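Alginate lyase, family PL7 (Zobellia galactanivorans, PDB 4BE3) degrades alginate as an exolytic lyase of polysaccharide lyase family 7, probably acting on poly(beta-D-mannuronate) among its substrates. Local coordinates at residues 111-116 with 253-258; 123-128 with 179-184; 133-138 with 159-164; 141-146 with 247-252. All blocks are in the same frame, centred on the assembly; numbering follows the deposited sequence.

Contact 1: residues 111-116 with 253-258; sequences HSDEGH and IQYFKL. With SRT (S,R meso-tartaric acid), chain C.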
loop_
_atom_site.group_PDB
_atom_site.type_symbol
_atom_site.label_atom_id
_atom_site.label_comp_id
_atom_site.label_asym_id
_atom_site.label_seq_id
_atom_site.Cartn_x
_atom_site.Cartn_y
_atom_site.Cartn_z
ATOM N N HIS A 111 -1.129 -1.556 13.831
ATOM C CA HIS A 111 -1.778 -0.501 14.588
ATOM C C HIS A 111 -2.602 0.348 13.660
ATOM O O HIS A 111 -2.132 0.686 12.544
ATOM C CB HIS A 111 -0.621 0.287 15.184
ATOM C CG HIS A 111 -1.046 1.484 15.961
ATOM N ND1 HIS A 111 -1.556 1.373 17.188
ATOM C CD2 HIS A 111 -1.097 2.820 15.619
ATOM C CE1 HIS A 111 -1.941 2.634 17.649
ATOM N NE2 HIS A 111 -1.633 3.512 16.697
ATOM N N SER A 112 -3.810 0.726 14.091
ATOM C CA SER A 112 -4.673 1.509 13.175
ATOM C C SER A 112 -4.170 2.992 13.321
ATOM O O SER A 112 -3.847 3.540 14.422
ATOM C CB SER A 112 -6.176 1.202 13.568
ATOM O OG SER A 112 -6.840 2.403 12.987
ATOM N N ASP A 113 -4.188 3.742 12.179
ATOM C CA ASP A 113 -3.703 5.136 12.178
ATOM C C ASP A 113 -4.903 6.088 12.406
ATOM O O ASP A 113 -4.704 7.315 12.453
ATOM C CB ASP A 113 -3.049 5.456 10.812
ATOM C CG ASP A 113 -2.342 6.819 10.854
ATOM O OD1 ASP A 113 -1.580 7.030 11.816
ATOM O OD2 ASP A 113 -2.568 7.644 9.946
ATOM N N GLU A 114 -6.144 5.609 12.453
ATOM C CA GLU A 114 -7.282 6.565 12.592
ATOM C C GLU A 114 -8.348 5.971 13.408
ATOM O O GLU A 114 -8.201 4.810 13.902
ATOM C CB GLU A 114 -7.895 6.876 11.184
ATOM C CG GLU A 114 -8.188 5.602 10.373
ATOM C CD GLU A 114 -8.553 5.882 8.871
ATOM O OE1 GLU A 114 -8.647 7.109 8.483
ATOM O OE2 GLU A 114 -8.836 4.903 8.097
ATOM N N GLY A 115 -9.461 6.696 13.500
ATOM C CA GLY A 115 -10.598 6.142 14.282
ATOM C C GLY A 115 -10.124 5.948 15.723
ATOM O O GLY A 115 -9.501 6.835 16.313
ATOM N N HIS A 116 -10.446 4.792 16.279
ATOM C CA HIS A 116 -10.034 4.487 17.648
ATOM C C HIS A 116 -8.565 4.237 17.830
ATOM O O HIS A 116 -8.101 4.231 18.953
ATOM C CB HIS A 116 -10.807 3.251 18.086
ATOM C CG HIS A 116 -12.268 3.482 18.311
ATOM N ND1 HIS A 116 -12.781 4.652 18.824
ATOM C CD2 HIS A 116 -13.344 2.630 18.079
ATOM C CE1 HIS A 116 -14.106 4.509 18.983
ATOM N NE2 HIS A 116 -14.469 3.269 18.529
ATOM N N ILE A 253 -7.361 2.634 7.969
ATOM C CA ILE A 253 -5.932 2.653 7.599
ATOM C C ILE A 253 -5.050 2.178 8.758
ATOM O O ILE A 253 -5.260 2.571 9.896
ATOM C CB ILE A 253 -5.506 4.059 7.230
ATOM C CG1 ILE A 253 -6.249 4.423 5.830
ATOM C CG2 ILE A 253 -4.001 4.207 6.987
ATOM C CD1 ILE A 253 -6.314 5.956 5.578
ATOM N N GLN A 254 -4.083 1.334 8.420
ATOM C CA GLN A 254 -3.137 0.807 9.464
ATOM C C GLN A 254 -1.783 0.552 8.982
ATOM O O GLN A 254 -1.468 0.879 7.798
ATOM C CB GLN A 254 -3.611 -0.440 9.921
ATOM C CG GLN A 254 -3.897 -1.424 8.949
ATOM C CD GLN A 254 -5.151 -1.987 9.626
ATOM O OE1 GLN A 254 -6.033 -1.249 10.385
ATOM N NE2 GLN A 254 -5.160 -3.287 9.573
ATOM N N TYR A 255 -0.884 0.158 9.906
ATOM C CA TYR A 255 0.458 -0.062 9.509
ATOM C C TYR A 255 1.145 -1.011 10.477
ATOM O O TYR A 255 0.623 -1.206 11.612
ATOM C CB TYR A 255 1.265 1.252 9.424
ATOM C CG TYR A 255 1.239 2.078 10.697
ATOM C CD1 TYR A 255 0.247 3.038 10.879
ATOM C CD2 TYR A 255 2.255 1.947 11.688
ATOM C CE1 TYR A 255 0.260 3.864 12.015
ATOM C CE2 TYR A 255 2.263 2.742 12.821
ATOM C CZ TYR A 255 1.250 3.687 12.990
ATOM O OH TYR A 255 1.216 4.500 14.096
ATOM N N PHE A 256 2.208 -1.629 10.039
ATOM C CA PHE A 256 2.942 -2.544 10.968
ATOM C C PHE A 256 3.805 -1.823 11.902
ATOM O O PHE A 256 4.295 -0.695 11.633
ATOM C CB PHE A 256 3.877 -3.511 10.196
ATOM C CG PHE A 256 3.110 -4.557 9.411
ATOM C CD1 PHE A 256 2.374 -5.467 10.094
ATOM C CD2 PHE A 256 3.152 -4.648 7.983
ATOM C CE1 PHE A 256 1.681 -6.524 9.443
ATOM C CE2 PHE A 256 2.540 -5.739 7.277
ATOM C CZ PHE A 256 1.717 -6.641 8.020
ATOM N N LYS A 257 4.093 -2.444 13.082
ATOM C CA LYS A 257 5.141 -1.965 13.987
ATOM C C LYS A 257 5.932 -3.159 14.508
ATOM O O LYS A 257 5.411 -4.296 14.538
ATOM C CB LYS A 257 4.497 -1.282 15.242
ATOM C CG LYS A 257 3.540 -0.138 14.800
ATOM C CD LYS A 257 3.216 0.807 16.017
ATOM C CE LYS A 257 4.510 1.650 16.128
ATOM N NZ LYS A 257 4.666 2.346 17.433
ATOM N N LEU A 258 7.158 -2.906 14.876
ATOM C CA LEU A 258 8.058 -4.030 15.246
ATOM C C LEU A 258 9.059 -3.436 16.171
ATOM O O LEU A 258 9.663 -2.320 15.873
ATOM C CB LEU A 258 8.747 -4.496 13.941
ATOM C CG LEU A 258 9.792 -5.606 14.146
ATOM C CD1 LEU A 258 9.788 -6.535 12.849
ATOM C CD2 LEU A 258 11.220 -5.097 14.327
HETATM O O1 SRT C . 0.659 4.480 19.045
HETATM O O11 SRT C . 1.730 2.802 17.881
HETATM C C1 SRT C . 1.486 3.972 18.237
HETATM C C2 SRT C . 2.547 4.773 17.564
HETATM O O2 SRT C . 2.769 4.573 16.150
HETATM C C3 SRT C . 3.201 5.873 18.359
HETATM O O3 SRT C . 4.088 4.976 18.880
HETATM C C4 SRT C . 3.774 7.020 17.656
HETATM O O4 SRT C . 4.985 7.155 17.520
HETATM O O41 SRT C . 3.036 7.797 17.052
HETATM O O HOH W 1 -0.595 6.412 14.188
#
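Tyr255 OH, 3.2 Å from His111 CD2, is gripped by two polar partners. One is the hydroxyl O2 of the bound meso-tartrate, hydrogen-bonded to Tyr255 OH at 2.6 Å. The other is a water 2.6 Å from Tyr255 OH that donates to Asp113 OD1. A tartrate carboxylate oxygen, O11, lies 3.5 Å above the centre of the His111 ring. That ring turns an edge toward the face of Tyr255 in an offset edge-to-face pair, planes 66° apart, while its ND1 bonds to Glu119. Lys257 NZ donates to tartrate O11 (3.0 Å) and O3 and forms a salt bridge with Glu67. The side chains of His111, Tyr255 and Lys257 line the ligand pocket from antiparallel neighbours, strands 104-112 and 254-258, in a fold of the concanavalin clan. In the sheet His111 and Tyr255 form an antiparallel hydrogen-bonded pair, backbone His111 N to Tyr255 O at 2.8 Å. CG of Tyr255 lies between its backbone N and carbonyl carbon (chi1 55°), the start that brings one ring face over His111 O. A phenylalanine in place of Tyr255 would probably leave tartrate O2 and the water on Asp113 without their phenol mate. Beyond the strand, Asp113 N donates almost straight to Ile253 O; Glu114 OE2, met on its anti side and 34° out of the carboxylate plane, accepts Ile253 N at 2.7 Å, giving that N-H an acceptor just before strand 254-258.

Contact 2: residues 123-128 with 179-184; sequences IFYKKF and DGIALG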
loop_
_atom_site.group_PDB
_atom_site.type_symbol
_atom_site.label_atom_id
_atom_site.label_comp_id
_atom_site.label_asym_id
_atom_site.label_seq_id
_atom_site.Cartn_x
_atom_site.Cartn_y
_atom_site.Cartn_z
ATOM N N ILE A 123 1.572 -8.974 19.139
ATOM C CA ILE A 123 2.208 -10.304 19.509
ATOM C C ILE A 123 3.049 -9.968 20.749
ATOM O O ILE A 123 3.944 -9.100 20.762
ATOM C CB ILE A 123 3.107 -10.793 18.370
ATOM C CG1 ILE A 123 2.211 -11.005 17.105
ATOM C CG2 ILE A 123 3.861 -12.034 18.771
ATOM C CD1 ILE A 123 3.169 -11.317 15.844
ATOM N N PHE A 124 2.822 -10.825 21.793
ATOM C CA PHE A 124 3.524 -10.625 23.088
ATOM C C PHE A 124 4.472 -11.783 23.367
ATOM O O PHE A 124 4.174 -12.938 22.994
ATOM C CB PHE A 124 2.445 -10.760 24.199
ATOM C CG PHE A 124 1.501 -9.597 24.324
ATOM C CD1 PHE A 124 0.438 -9.362 23.395
ATOM C CD2 PHE A 124 1.643 -8.760 25.496
ATOM C CE1 PHE A 124 -0.466 -8.303 23.578
ATOM C CE2 PHE A 124 0.674 -7.756 25.672
ATOM C CZ PHE A 124 -0.314 -7.493 24.756
ATOM N N TYR A 125 5.481 -11.470 24.187
ATOM C CA TYR A 125 6.289 -12.536 24.835
ATOM C C TYR A 125 6.148 -12.108 26.330
ATOM O O TYR A 125 6.385 -10.950 26.680
ATOM C CB TYR A 125 7.759 -12.459 24.363
ATOM C CG TYR A 125 8.623 -13.369 25.242
ATOM C CD1 TYR A 125 9.142 -12.942 26.480
ATOM C CD2 TYR A 125 8.864 -14.676 24.821
ATOM C CE1 TYR A 125 9.913 -13.815 27.229
ATOM C CE2 TYR A 125 9.701 -15.562 25.537
ATOM C CZ TYR A 125 10.148 -15.099 26.761
ATOM O OH TYR A 125 10.883 -16.008 27.547
ATOM N N LYS A 126 5.741 -13.087 27.188
ATOM C CA LYS A 126 5.587 -12.787 28.627
ATOM C C LYS A 126 6.319 -13.898 29.441
ATOM O O LYS A 126 6.167 -15.114 29.123
ATOM C CB LYS A 126 4.115 -12.820 28.890
ATOM C CG LYS A 126 3.827 -12.624 30.468
ATOM C CD LYS A 126 2.299 -12.525 30.599
ATOM C CE LYS A 126 1.967 -12.598 32.147
ATOM N NZ LYS A 126 0.449 -12.503 32.313
ATOM N N LYS A 127 7.087 -13.483 30.456
ATOM C CA LYS A 127 7.796 -14.548 31.219
ATOM C C LYS A 127 7.784 -14.070 32.673
ATOM O O LYS A 127 8.253 -13.016 33.001
ATOM C CB LYS A 127 9.238 -14.770 30.696
ATOM C CG LYS A 127 9.893 -15.993 31.441
ATOM C CD LYS A 127 11.379 -16.097 31.174
ATOM C CE LYS A 127 12.163 -15.071 31.938
ATOM N NZ LYS A 127 11.998 -15.200 33.483
ATOM N N PHE A 128 7.216 -14.930 33.553
ATOM C CA PHE A 128 7.281 -14.574 34.997
ATOM C C PHE A 128 8.681 -14.608 35.562
ATOM O O PHE A 128 9.587 -15.316 35.089
ATOM C CB PHE A 128 6.422 -15.610 35.750
ATOM C CG PHE A 128 4.902 -15.463 35.410
ATOM C CD1 PHE A 128 4.148 -14.456 36.077
ATOM C CD2 PHE A 128 4.315 -16.265 34.420
ATOM C CE1 PHE A 128 2.779 -14.315 35.806
ATOM C CE2 PHE A 128 2.930 -16.084 34.096
ATOM C CZ PHE A 128 2.145 -15.085 34.741
ATOM N N ASP A 179 5.463 -25.885 27.478
ATOM C CA ASP A 179 5.756 -25.794 26.057
ATOM C C ASP A 179 6.271 -24.342 25.697
ATOM O O ASP A 179 6.238 -23.972 24.537
ATOM C CB ASP A 179 4.478 -26.081 25.244
ATOM C CG ASP A 179 3.328 -25.138 25.590
ATOM O OD1 ASP A 179 3.226 -24.700 26.815
ATOM O OD2 ASP A 179 2.525 -24.726 24.648
ATOM N N GLY A 180 6.749 -23.557 26.638
ATOM C CA GLY A 180 7.131 -22.149 26.258
ATOM C C GLY A 180 8.514 -21.933 25.652
ATOM O O GLY A 180 9.249 -22.872 25.284
ATOM N N ILE A 181 8.890 -20.655 25.632
ATOM C CA ILE A 181 10.070 -20.170 24.844
ATOM C C ILE A 181 10.932 -19.451 25.855
ATOM O O ILE A 181 10.455 -18.580 26.548
ATOM C CB ILE A 181 9.589 -19.191 23.703
ATOM C CG1 ILE A 181 8.592 -19.926 22.756
ATOM C CG2 ILE A 181 10.882 -18.627 23.029
ATOM C CD1 ILE A 181 9.143 -21.151 21.986
ATOM N N ALA A 182 12.222 -19.826 25.928
ATOM C CA ALA A 182 13.197 -19.209 26.870
ATOM C C ALA A 182 13.647 -17.792 26.407
ATOM O O ALA A 182 13.605 -17.476 25.207
ATOM C CB ALA A 182 14.450 -20.186 26.983
ATOM N N LEU A 183 14.122 -16.978 27.311
ATOM C CA LEU A 183 14.928 -15.809 26.865
ATOM C C LEU A 183 16.065 -16.273 26.062
ATOM O O LEU A 183 16.703 -17.302 26.378
ATOM C CB LEU A 183 15.482 -15.001 28.090
ATOM C CG LEU A 183 14.345 -14.437 29.001
ATOM C CD1 LEU A 183 15.036 -13.737 30.142
ATOM C CD2 LEU A 183 13.436 -13.437 28.170
ATOM N N GLY A 184 16.331 -15.556 24.958
ATOM C CA GLY A 184 17.526 -15.891 24.184
ATOM C C GLY A 184 17.204 -17.019 23.200
ATOM O O GLY A 184 18.114 -17.462 22.447
#
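The Tyr125 ring has the carbonyl O of Ile181 at its edge, near the ring plane, while Leu183 CD2 comes in obliquely, 3.7 Å from Tyr125 CE1. Tyr125 OH donates to Ile181 O at 2.8 Å, from a position tilted 25° out of the carbonyl plane; the same oxygen also takes the backbone N-H of Gly134. CG of Tyr125 lies anti to its backbone N (chi1 169°), the start of a reach that ends with OH at the weakly bonded strand 181-182. The two strands do not pair with each other: both border strand 133-141 in the antiparallel sheet, and Tyr125 packs on Val136 of that strand. An alanine at Tyr125 would probably open a gap beside Leu183 and deprive Ile181 O of its phenol donor. Lys127 crosses Leu183 at about a right angle, its CE 3.6 Å from Leu183 CD1. Bends near its end bring Lys127 NZ to Phe128 O and His131 O, so a long aliphatic chain serves the apolar side while its ammonium is satisfied by carbonyls.

Contact 3: residues 133-138 with 159-164; sequences KGSVFW and WGYDMS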
loop_
_atom_site.group_PDB
_atom_site.type_symbol
_atom_site.label_atom_id
_atom_site.label_comp_id
_atom_site.label_asym_id
_atom_site.label_seq_id
_atom_site.Cartn_x
_atom_site.Cartn_y
_atom_site.Cartn_z
ATOM N N LYS A 133 11.009 -20.620 31.015
ATOM C CA LYS A 133 10.268 -20.537 29.736
ATOM C C LYS A 133 9.203 -19.491 29.938
ATOM O O LYS A 133 8.498 -19.442 30.983
ATOM C CB LYS A 133 9.517 -21.850 29.426
ATOM C CG LYS A 133 10.593 -22.874 29.131
ATOM C CD LYS A 133 10.018 -24.146 28.682
ATOM C CE LYS A 133 9.848 -25.096 29.788
ATOM N NZ LYS A 133 10.300 -26.396 29.208
ATOM N N GLY A 134 9.002 -18.711 28.862
ATOM C CA GLY A 134 7.931 -17.709 28.828
ATOM C C GLY A 134 6.895 -18.179 27.764
ATOM O O GLY A 134 7.034 -19.265 27.165
ATOM N N SER A 135 5.901 -17.318 27.493
ATOM C CA SER A 135 4.835 -17.677 26.605
ATOM C C SER A 135 4.873 -16.608 25.472
ATOM O O SER A 135 5.230 -15.443 25.661
ATOM C CB SER A 135 3.470 -17.506 27.300
ATOM O OG SER A 135 3.360 -18.428 28.422
ATOM N N VAL A 136 4.418 -17.078 24.341
ATOM C CA VAL A 136 4.149 -16.145 23.166
ATOM C C VAL A 136 2.684 -16.252 22.889
ATOM O O VAL A 136 2.102 -17.384 22.837
ATOM C CB VAL A 136 4.908 -16.655 21.929
ATOM C CG1 VAL A 136 4.474 -15.776 20.671
ATOM C CG2 VAL A 136 6.444 -16.393 22.146
ATOM N N PHE A 137 1.983 -15.111 22.803
ATOM C CA PHE A 137 0.583 -15.191 22.528
ATOM C C PHE A 137 0.219 -13.939 21.717
ATOM O O PHE A 137 1.082 -13.008 21.616
ATOM C CB PHE A 137 -0.313 -15.150 23.811
ATOM C CG PHE A 137 0.046 -14.070 24.800
ATOM C CD1 PHE A 137 -0.599 -12.786 24.687
ATOM C CD2 PHE A 137 0.845 -14.396 25.939
ATOM C CE1 PHE A 137 -0.405 -11.737 25.673
ATOM C CE2 PHE A 137 1.095 -13.326 26.902
ATOM C CZ PHE A 137 0.460 -12.084 26.771
ATOM N N TRP A 138 -0.928 -13.910 21.089
ATOM C CA TRP A 138 -1.244 -12.679 20.325
ATOM C C TRP A 138 -2.634 -12.203 20.660
ATOM O O TRP A 138 -3.513 -13.026 20.901
ATOM C CB TRP A 138 -1.079 -12.923 18.809
ATOM C CG TRP A 138 -2.080 -13.889 18.261
ATOM C CD1 TRP A 138 -1.936 -15.278 18.236
ATOM C CD2 TRP A 138 -3.346 -13.574 17.581
ATOM N NE1 TRP A 138 -2.984 -15.841 17.557
ATOM C CE2 TRP A 138 -3.880 -14.865 17.149
ATOM C CE3 TRP A 138 -4.024 -12.362 17.261
ATOM C CZ2 TRP A 138 -5.101 -15.000 16.446
ATOM C CZ3 TRP A 138 -5.245 -12.510 16.539
ATOM C CH2 TRP A 138 -5.759 -13.775 16.166
ATOM N N TRP A 159 2.675 -20.458 22.048
ATOM C CA TRP A 159 3.440 -21.522 22.828
ATOM C C TRP A 159 3.299 -21.023 24.254
ATOM O O TRP A 159 3.595 -19.856 24.581
ATOM C CB TRP A 159 4.910 -21.461 22.506
ATOM C CG TRP A 159 5.100 -21.809 21.018
ATOM C CD1 TRP A 159 4.817 -23.007 20.376
ATOM C CD2 TRP A 159 5.717 -20.957 20.064
ATOM N NE1 TRP A 159 5.202 -22.934 19.009
ATOM C CE2 TRP A 159 5.776 -21.694 18.789
ATOM C CE3 TRP A 159 6.215 -19.618 20.146
ATOM C CZ2 TRP A 159 6.257 -21.121 17.619
ATOM C CZ3 TRP A 159 6.763 -19.049 18.926
ATOM C CH2 TRP A 159 6.767 -19.805 17.685
ATOM N N GLY A 160 2.719 -21.870 25.135
ATOM C CA GLY A 160 2.644 -21.400 26.513
ATOM C C GLY A 160 1.234 -20.918 26.824
ATOM O O GLY A 160 0.235 -21.424 26.241
ATOM N N TYR A 161 1.182 -19.870 27.620
ATOM C CA TYR A 161 -0.098 -19.366 28.075
ATOM C C TYR A 161 -0.563 -18.163 27.214
ATOM O O TYR A 161 0.214 -17.585 26.443
ATOM C CB TYR A 161 0.081 -18.731 29.433
ATOM C CG TYR A 161 0.514 -19.785 30.493
ATOM C CD1 TYR A 161 -0.063 -21.072 30.496
ATOM C CD2 TYR A 161 1.486 -19.430 31.411
ATOM C CE1 TYR A 161 0.357 -22.067 31.493
ATOM C CE2 TYR A 161 1.841 -20.367 32.449
ATOM C CZ TYR A 161 1.209 -21.626 32.430
ATOM O OH TYR A 161 1.577 -22.583 33.432
ATOM N N ASP A 162 -1.815 -17.838 27.296
ATOM C CA ASP A 162 -2.256 -16.503 26.747
ATOM C C ASP A 162 -2.207 -15.435 27.911
ATOM O O ASP A 162 -1.732 -15.756 29.019
ATOM C CB ASP A 162 -3.649 -16.574 26.079
ATOM C CG ASP A 162 -4.728 -16.945 27.040
ATOM O OD1 ASP A 162 -4.792 -16.444 28.198
ATOM O OD2 ASP A 162 -5.545 -17.789 26.624
ATOM N N MET A 163 -2.651 -14.200 27.670
ATOM C CA MET A 163 -2.344 -13.186 28.624
ATOM C C MET A 163 -3.165 -13.419 29.907
ATOM O O MET A 163 -2.830 -12.776 30.941
ATOM C CB MET A 163 -2.973 -11.850 28.005
ATOM C CG MET A 163 -2.362 -10.651 28.580
ATOM S SD MET A 163 -3.409 -9.249 27.941
ATOM C CE MET A 163 -2.326 -7.949 28.556
ATOM N N SER A 164 -4.191 -14.264 29.824
ATOM C CA SER A 164 -5.164 -14.355 30.958
ATOM C C SER A 164 -4.597 -15.188 32.129
ATOM O O SER A 164 -5.193 -15.236 33.205
ATOM C CB SER A 164 -6.540 -14.993 30.533
ATOM O OG SER A 164 -6.355 -16.361 30.185
#
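Val136 and Trp159 form an antiparallel hydrogen-bonded pair in which strand 133-141 is joined by the chain running on from strand 153-157, just before that chain turns away as a loop. Val136 N reaches Trp159 O at 2.9 Å, and Trp159 N returns a longer bond to Val136 O. On the face they share, Val136 CB packs 3.7 Å from Trp159 CE3, a branched aliphatic beside the indole, whose NE1 bonds to Lys208 O. The close packing continues at Phe137. One face of its ring is covered by the loop backbone, with Met163 N 3.6 Å above the centre, and Met163 CB stands 3.5 Å from Phe137 CE1; Phe124 of the neighbouring strand stacks with Phe137. The looser side is at Gly160 and Tyr161, partly exposed, where polar links do more of the work, among them Gly160 N to Asp179. Ser135 is small enough to sit under the loop, and with OG anti to its carbonyl carbon (chi1 -64°) it accepts Tyr161 N at 2.7 Å, nearly straight (172°). A side chain on Gly160 would run into that hydroxyl, and at this positive phi its CB would also press on Trp159 O, hence the glycine. Tyr161 OH bonds to Glu175 O. Farther along, Asp162 forms an Asx turn: its OD1 takes Ser164 N at 2.8 Å on the anti lone pair and Ser164 OG on the syn one.

Contact 4: residues 141-146 with 247-252; sequences EINTKG and NAYAGE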
loop_
_atom_site.group_PDB
_atom_site.type_symbol
_atom_site.label_atom_id
_atom_site.label_comp_id
_atom_site.label_asym_id
_atom_site.label_seq_id
_atom_site.Cartn_x
_atom_site.Cartn_y
_atom_site.Cartn_z
ATOM N N GLU A 141 -7.610 -6.667 19.230
ATOM C CA GLU A 141 -8.429 -5.730 19.983
ATOM C C GLU A 141 -9.640 -5.363 19.142
ATOM O O GLU A 141 -9.510 -5.126 17.887
ATOM C CB GLU A 141 -7.550 -4.523 20.208
ATOM C CG GLU A 141 -8.379 -3.403 20.902
ATOM C CD GLU A 141 -7.419 -2.290 21.316
ATOM O OE1 GLU A 141 -6.440 -1.886 20.582
ATOM O OE2 GLU A 141 -7.656 -1.760 22.447
ATOM N N ILE A 142 -10.860 -5.336 19.722
ATOM C CA ILE A 142 -12.015 -5.030 18.877
ATOM C C ILE A 142 -11.982 -3.599 18.391
ATOM O O ILE A 142 -11.499 -2.697 19.039
ATOM C CB ILE A 142 -13.372 -5.338 19.616
ATOM C CG1 ILE A 142 -13.370 -4.655 20.987
ATOM C CG2 ILE A 142 -13.584 -6.862 19.767
ATOM C CD1 ILE A 142 -14.853 -4.489 21.547
ATOM N N ASN A 143 -12.486 -3.403 17.143
ATOM C CA ASN A 143 -12.695 -2.031 16.723
ATOM C C ASN A 143 -14.087 -1.559 17.210
ATOM O O ASN A 143 -15.094 -1.757 16.520
ATOM C CB ASN A 143 -12.635 -2.004 15.173
ATOM C CG ASN A 143 -12.444 -0.553 14.652
ATOM O OD1 ASN A 143 -12.469 -0.275 13.419
ATOM N ND2 ASN A 143 -12.161 0.328 15.547
ATOM N N THR A 144 -14.100 -1.091 18.462
ATOM C CA THR A 144 -15.335 -0.966 19.246
ATOM C C THR A 144 -16.390 -0.154 18.488
ATOM O O THR A 144 -16.053 0.862 17.889
ATOM C CB THR A 144 -14.993 -0.169 20.514
ATOM O OG1 THR A 144 -13.763 -0.686 21.045
ATOM C CG2 THR A 144 -16.124 -0.348 21.637
ATOM N N LYS A 145 -17.615 -0.640 18.488
ATOM C CA LYS A 145 -18.765 0.144 17.913
ATOM C C LYS A 145 -19.038 1.165 18.951
ATOM O O LYS A 145 -19.324 0.840 20.059
ATOM C CB LYS A 145 -19.933 -0.811 17.672
ATOM C CG LYS A 145 -21.152 -0.167 16.959
ATOM C CD LYS A 145 -22.277 -1.185 17.124
ATOM C CE LYS A 145 -23.649 -0.535 16.979
ATOM N NZ LYS A 145 -23.788 -0.160 15.542
ATOM N N GLY A 146 -18.958 2.453 18.624
ATOM C CA GLY A 146 -19.234 3.448 19.690
ATOM C C GLY A 146 -18.028 3.762 20.577
ATOM O O GLY A 146 -16.931 3.784 20.110
ATOM N N ASN A 247 -18.214 -4.462 10.611
ATOM C CA ASN A 247 -17.173 -4.670 9.567
ATOM C C ASN A 247 -15.775 -4.540 10.098
ATOM O O ASN A 247 -14.778 -4.371 9.317
ATOM C CB ASN A 247 -17.341 -3.718 8.406
ATOM C CG ASN A 247 -18.696 -3.950 7.676
ATOM O OD1 ASN A 247 -19.369 -2.981 7.387
ATOM N ND2 ASN A 247 -19.109 -5.233 7.443
ATOM N N ALA A 248 -15.677 -4.668 11.441
ATOM C CA ALA A 248 -14.362 -4.684 12.097
ATOM C C ALA A 248 -13.433 -3.581 11.552
ATOM O O ALA A 248 -13.675 -2.379 11.756
ATOM C CB ALA A 248 -13.690 -6.090 11.995
ATOM N N TYR A 249 -12.265 -3.954 10.982
ATOM C CA TYR A 249 -11.311 -2.908 10.628
ATOM C C TYR A 249 -11.429 -2.656 9.057
ATOM O O TYR A 249 -10.474 -2.137 8.499
ATOM C CB TYR A 249 -9.898 -3.434 10.890
ATOM C CG TYR A 249 -9.603 -3.372 12.414
ATOM C CD1 TYR A 249 -9.202 -2.140 12.974
ATOM C CD2 TYR A 249 -9.849 -4.452 13.258
ATOM C CE1 TYR A 249 -8.904 -2.016 14.311
ATOM C CE2 TYR A 249 -9.525 -4.340 14.635
ATOM C CZ TYR A 249 -9.078 -3.169 15.115
ATOM O OH TYR A 249 -8.780 -2.963 16.444
ATOM N N ALA A 250 -12.476 -3.231 8.407
ATOM C CA ALA A 250 -12.638 -2.921 6.888
ATOM C C ALA A 250 -12.409 -1.427 6.599
ATOM O O ALA A 250 -12.975 -0.560 7.313
ATOM C CB ALA A 250 -14.007 -3.341 6.456
ATOM N N GLY A 251 -11.464 -1.116 5.674
ATOM C CA GLY A 251 -11.274 0.234 5.198
ATOM C C GLY A 251 -10.559 1.148 6.176
ATOM O O GLY A 251 -10.413 2.352 5.965
ATOM N N GLU A 252 -10.127 0.604 7.298
ATOM C CA GLU A 252 -9.445 1.450 8.312
ATOM C C GLU A 252 -7.950 1.436 8.068
ATOM O O GLU A 252 -7.248 0.328 8.043
ATOM C CB GLU A 252 -9.750 0.970 9.798
ATOM C CG GLU A 252 -9.593 2.227 10.674
ATOM C CD GLU A 252 -10.168 2.015 12.008
ATOM O OE1 GLU A 252 -9.392 1.396 12.860
ATOM O OE2 GLU A 252 -11.358 2.355 12.216
#
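Asn143, the centre of an inverse gamma turn, faces Ala248 with CA atoms 5.6 Å apart, where the second loop makes two overlapping beta turns, type II' from Asn247 to Ala250 and type II from Tyr249 to Glu252. Both turns are closed by backbone bonds, Ala250 N to Asn247 O and Glu252 N to Tyr249 O, and Gly251 suits the second because its phi is positive. Tyr249 carries much of the contact. Asn143 CB sits over the centre of its ring in a CH-pi contact, 3.8 Å from the centroid and almost on the ring normal. CG of Asn143 is anti to its backbone N (chi1 -164°), and the amide plane lies stacked on the ring, only 8° from parallel. At the edge of the ring, Tyr249 OH donates to Glu141 O at 2.7 Å, approaching 45° out of the carbonyl plane, so the phenol ties the end of strand 133-141 to the turns. The Asn143 amide and the Glu252 carboxylate meet tip to tip with their planes nearly perpendicular. Glu252 OE1 is hydrogen-bonded to Ser112 OG, and the Glu141 carboxylate to Glu119 N. Polar groups with flat faces thus join two irregular loops: the tyrosine offers a stacking surface as well as a donor, and the buried Glu252 charge is probably eased by the hydroxyl of Ser112.

Overall arrangement
The touching residues of all four contacts are mostly buried, yet their chemistry follows their place. Contact 1 lies on paired strands and turns polar side chains into the ligand pocket. Contacts 2 and 3, centres about 7 Å apart, meet at strand 133-141, which lies between the two strands of contact 2 and is one side of contact 3; there aromatic and aliphatic packing is joined to bonds with backbone groups. Contact 4, its centre about 19 Å from that of the chain, lies farthest out, though its touching residues are buried, and joins turns through a tyrosine and polar side chains. It touches contact 1 through Ser112 and Glu252, but adjoins contact 3 only in sequence, along strand 133-141 and the loop after it.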